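Long-range contact in putative branched chain amino acid ABC transporter, periplasmic amino acid-binding protein (Brucella ovis, PDB 4XFK), which probably serves as the periplasmic component of an ABC transport system that binds leucine, isoleucine, valine, threonine and alanine: residues V205-V216 / S233-F241. The protein carries 1 engineered substitution. Numbering follows the deposited sequence.
Sequences VAKIQAANVDTV and SGAGLKAKF
L237 meets helix 202-210 through one methyl, CD1, which lies 3.8 Å from Q209 CG and touches I208 CG2; the isoleucine and leucine side chains stand roughly perpendicular. L237 follows G236, whose Schellman motif ends helix 223-235; with CG anti to the backbone N (chi1 -180°) its side chain reaches helix 202-210. One turn back, V205 CG1 rests on A235 CB at 3.7 Å. The Q209 amide is linked to A235 by a water that accepts from Q209 NE2 at 3.1 Å and donates to A235 O at 2.8 Å.

Further along, parallel strand pairing takes over. V216 and F241 leave the sheet on the same face and run alongside one another, with V216 CG1 3.6 Å from F241 CE1, while V216 CG2 turns to A239 CB. Two nearly straight backbone bonds fix the register, K240 N to D214 O (3.1 Å) and V216 N to K240 O (2.9 Å).

The contact thus joins the parallel strands of the β-α-β unit 215-218, 223-235, 240-243 and seats the end of its helix against the preceding helix 202-210. Strand 158-164 pairs with the far side of strand 215-218, R158 N bonding D214 OD2, and L228 and M229 of helix 223-235 touch F241.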
loop_
_atom_site.group_PDB
_atom_site.type_symbol
_atom_site.label_atom_id
_atom_site.label_comp_id
_atom_site.label_asym_id
_atom_site.label_seq_id
_atom_site.Cartn_x
_atom_site.Cartn_y
_atom_site.Cartn_z
ATOM N N VAL A 205 -13.542 0.133 21.866
ATOM C CA VAL A 205 -13.675 -1.301 22.053
ATOM C C VAL A 205 -14.998 -1.621 22.761
ATOM O O VAL A 205 -15.680 -2.582 22.408
ATOM C CB VAL A 205 -12.443 -1.886 22.779
ATOM C CG1 VAL A 205 -12.672 -3.331 23.174
ATOM C CG2 VAL A 205 -11.217 -1.767 21.876
ATOM N N ALA A 206 -15.393 -0.786 23.720
ATOM C CA ALA A 206 -16.682 -0.965 24.399
ATOM C C ALA A 206 -17.862 -0.869 23.417
ATOM O O ALA A 206 -18.816 -1.644 23.499
ATOM C CB ALA A 206 -16.834 0.045 25.532
ATOM N N LYS A 207 -17.789 0.081 22.487
ATOM C CA LYS A 207 -18.822 0.230 21.459
ATOM C C LYS A 207 -18.890 -1.006 20.558
ATOM O O LYS A 207 -19.982 -1.476 20.208
ATOM C CB LYS A 207 -18.572 1.479 20.610
ATOM N N ILE A 208 -17.724 -1.535 20.197
ATOM C CA ILE A 208 -17.646 -2.745 19.388
ATOM C C ILE A 208 -18.265 -3.925 20.132
ATOM O O ILE A 208 -19.041 -4.700 19.566
ATOM C CB ILE A 208 -16.192 -3.046 18.997
ATOM C CG1 ILE A 208 -15.702 -1.980 18.018
ATOM C CG2 ILE A 208 -16.067 -4.437 18.379
ATOM C CD1 ILE A 208 -14.205 -1.994 17.789
ATOM N N GLN A 209 -17.955 -4.046 21.418
ATOM C CA GLN A 209 -18.558 -5.101 22.222
ATOM C C GLN A 209 -20.085 -5.008 22.266
ATOM O O GLN A 209 -20.768 -6.025 22.185
ATOM C CB GLN A 209 -17.961 -5.103 23.628
ATOM C CG GLN A 209 -16.512 -5.553 23.649
ATOM C CD GLN A 209 -15.910 -5.502 25.032
ATOM O OE1 GLN A 209 -15.941 -4.465 25.698
ATOM N NE2 GLN A 209 -15.363 -6.626 25.480
ATOM N N ALA A 210 -20.614 -3.790 22.352
ATOM C CA ALA A 210 -22.060 -3.568 22.414
ATOM C C ALA A 210 -22.763 -4.006 21.144
ATOM O O ALA A 210 -23.957 -4.312 21.153
ATOM C CB ALA A 210 -22.346 -2.103 22.665
ATOM N N ALA A 211 -22.022 -4.015 20.043
ATOM C CA ALA A 211 -22.604 -4.304 18.739
ATOM C C ALA A 211 -22.736 -5.800 18.482
ATOM O O ALA A 211 -23.395 -6.208 17.525
ATOM C CB ALA A 211 -21.800 -3.636 17.637
ATOM N N ASN A 212 -22.097 -6.606 19.328
ATOM C CA ASN A 212 -22.184 -8.063 19.234
ATOM C C ASN A 212 -21.825 -8.568 17.838
ATOM O O ASN A 212 -22.649 -9.174 17.150
ATOM C CB ASN A 212 -23.582 -8.534 19.652
ATOM C CG ASN A 212 -23.712 -10.041 19.668
ATOM O OD1 ASN A 212 -22.742 -10.760 19.914
ATOM N ND2 ASN A 212 -24.912 -10.532 19.383
ATOM N N VAL A 213 -20.595 -8.299 17.419
ATOM C CA VAL A 213 -20.180 -8.604 16.060
ATOM C C VAL A 213 -19.158 -9.733 15.984
ATOM O O VAL A 213 -18.472 -10.049 16.952
ATOM C CB VAL A 213 -19.610 -7.351 15.361
ATOM C CG1 VAL A 213 -20.682 -6.265 15.255
ATOM C CG2 VAL A 213 -18.375 -6.826 16.093
ATOM N N ASP A 214 -19.060 -10.330 14.804
ATOM C CA ASP A 214 -18.092 -11.383 14.554
ATOM C C ASP A 214 -16.797 -10.824 13.970
ATOM O O ASP A 214 -15.707 -11.360 14.204
ATOM C CB ASP A 214 -18.716 -12.405 13.606
ATOM C CG ASP A 214 -20.103 -12.827 14.057
ATOM O OD1 ASP A 214 -20.189 -13.413 15.152
ATOM O OD2 ASP A 214 -21.100 -12.557 13.346
ATOM N N THR A 215 -16.924 -9.734 13.222
ATOM C CA THR A 215 -15.805 -9.175 12.472
ATOM C C THR A 215 -15.775 -7.675 12.670
ATOM O O THR A 215 -16.818 -7.020 12.665
ATOM C CB THR A 215 -15.975 -9.454 10.973
ATOM O OG1 THR A 215 -16.184 -10.856 10.775
ATOM C CG2 THR A 215 -14.749 -9.006 10.185
ATOM N N VAL A 216 -14.575 -7.133 12.848
ATOM C CA VAL A 216 -14.366 -5.690 12.886
ATOM C C VAL A 216 -13.504 -5.299 11.688
ATOM O O VAL A 216 -12.315 -5.612 11.651
ATOM C CB VAL A 216 -13.674 -5.242 14.184
ATOM C CG1 VAL A 216 -13.490 -3.724 14.174
ATOM C CG2 VAL A 216 -14.479 -5.702 15.401
ATOM N N SER A 233 -7.106 -6.277 23.321
ATOM C CA SER A 233 -6.484 -7.317 24.133
ATOM C C SER A 233 -6.839 -7.160 25.612
ATOM O O SER A 233 -7.208 -8.129 26.280
ATOM C CB SER A 233 -4.966 -7.295 23.954
ATOM O OG SER A 233 -4.363 -8.354 24.676
ATOM N N GLY A 234 -6.735 -5.940 26.127
ATOM C CA GLY A 234 -7.075 -5.676 27.514
ATOM C C GLY A 234 -8.515 -6.014 27.858
ATOM O O GLY A 234 -8.807 -6.396 28.992
ATOM N N ALA A 235 -9.410 -5.880 26.880
ATOM C CA ALA A 235 -10.836 -6.126 27.082
ATOM C C ALA A 235 -11.225 -7.578 26.807
ATOM O O ALA A 235 -12.362 -7.979 27.053
ATOM C CB ALA A 235 -11.658 -5.194 26.195
ATOM N N GLY A 236 -10.285 -8.365 26.293
ATOM C CA GLY A 236 -10.580 -9.738 25.911
ATOM C C GLY A 236 -11.571 -9.830 24.765
ATOM O O GLY A 236 -12.407 -10.736 24.720
ATOM N N LEU A 237 -11.476 -8.891 23.827
ATOM C CA LEU A 237 -12.405 -8.828 22.703
ATOM C C LEU A 237 -12.454 -10.145 21.949
ATOM O O LEU A 237 -11.412 -10.731 21.640
ATOM C CB LEU A 237 -12.003 -7.710 21.747
ATOM C CG LEU A 237 -12.895 -7.520 20.519
ATOM C CD1 LEU A 237 -14.228 -6.882 20.901
ATOM C CD2 LEU A 237 -12.170 -6.692 19.463
ATOM N N LYS A 238 -13.667 -10.608 21.663
ATOM C CA LYS A 238 -13.858 -11.889 20.990
ATOM C C LYS A 238 -13.909 -11.773 19.469
ATOM O O LYS A 238 -13.489 -12.698 18.763
ATOM C CB LYS A 238 -15.116 -12.588 21.513
ATOM C CG LYS A 238 -15.010 -12.995 22.974
ATOM C CD LYS A 238 -16.127 -13.942 23.371
ATOM C CE LYS A 238 -15.950 -14.437 24.798
ATOM N NZ LYS A 238 -14.593 -15.026 25.016
ATOM N N ALA A 239 -14.428 -10.650 18.971
ATOM C CA ALA A 239 -14.499 -10.415 17.531
ATOM C C ALA A 239 -13.105 -10.419 16.932
ATOM O O ALA A 239 -12.123 -10.084 17.603
ATOM C CB ALA A 239 -15.184 -9.093 17.231
ATOM N N LYS A 240 -13.015 -10.794 15.665
ATOM C CA LYS A 240 -11.732 -10.751 14.982
ATOM C C LYS A 240 -11.681 -9.580 14.015
ATOM O O LYS A 240 -12.666 -9.265 13.342
ATOM C CB LYS A 240 -11.459 -12.075 14.272
ATOM C CG LYS A 240 -11.336 -13.256 15.238
ATOM C CD LYS A 240 -10.238 -13.025 16.286
ATOM C CE LYS A 240 -10.279 -14.064 17.403
ATOM N NZ LYS A 240 -9.254 -13.752 18.450
ATOM N N PHE A 241 -10.539 -8.906 13.980
ATOM C CA PHE A 241 -10.337 -7.809 13.051
ATOM C C PHE A 241 -10.081 -8.328 11.641
ATOM O O PHE A 241 -9.366 -9.310 11.450
ATOM C CB PHE A 241 -9.159 -6.936 13.501
ATOM C CG PHE A 241 -9.441 -6.109 14.728
ATOM C CD1 PHE A 241 -10.042 -4.868 14.624
ATOM C CD2 PHE A 241 -9.090 -6.568 15.982
ATOM C CE1 PHE A 241 -10.295 -4.107 15.755
ATOM C CE2 PHE A 241 -9.344 -5.806 17.118
ATOM C CZ PHE A 241 -9.944 -4.577 17.001
HETATM O O HOH W 1 -16.091 -9.245 23.472
HETATM O O HOH W 2 -14.352 -6.661 28.424
#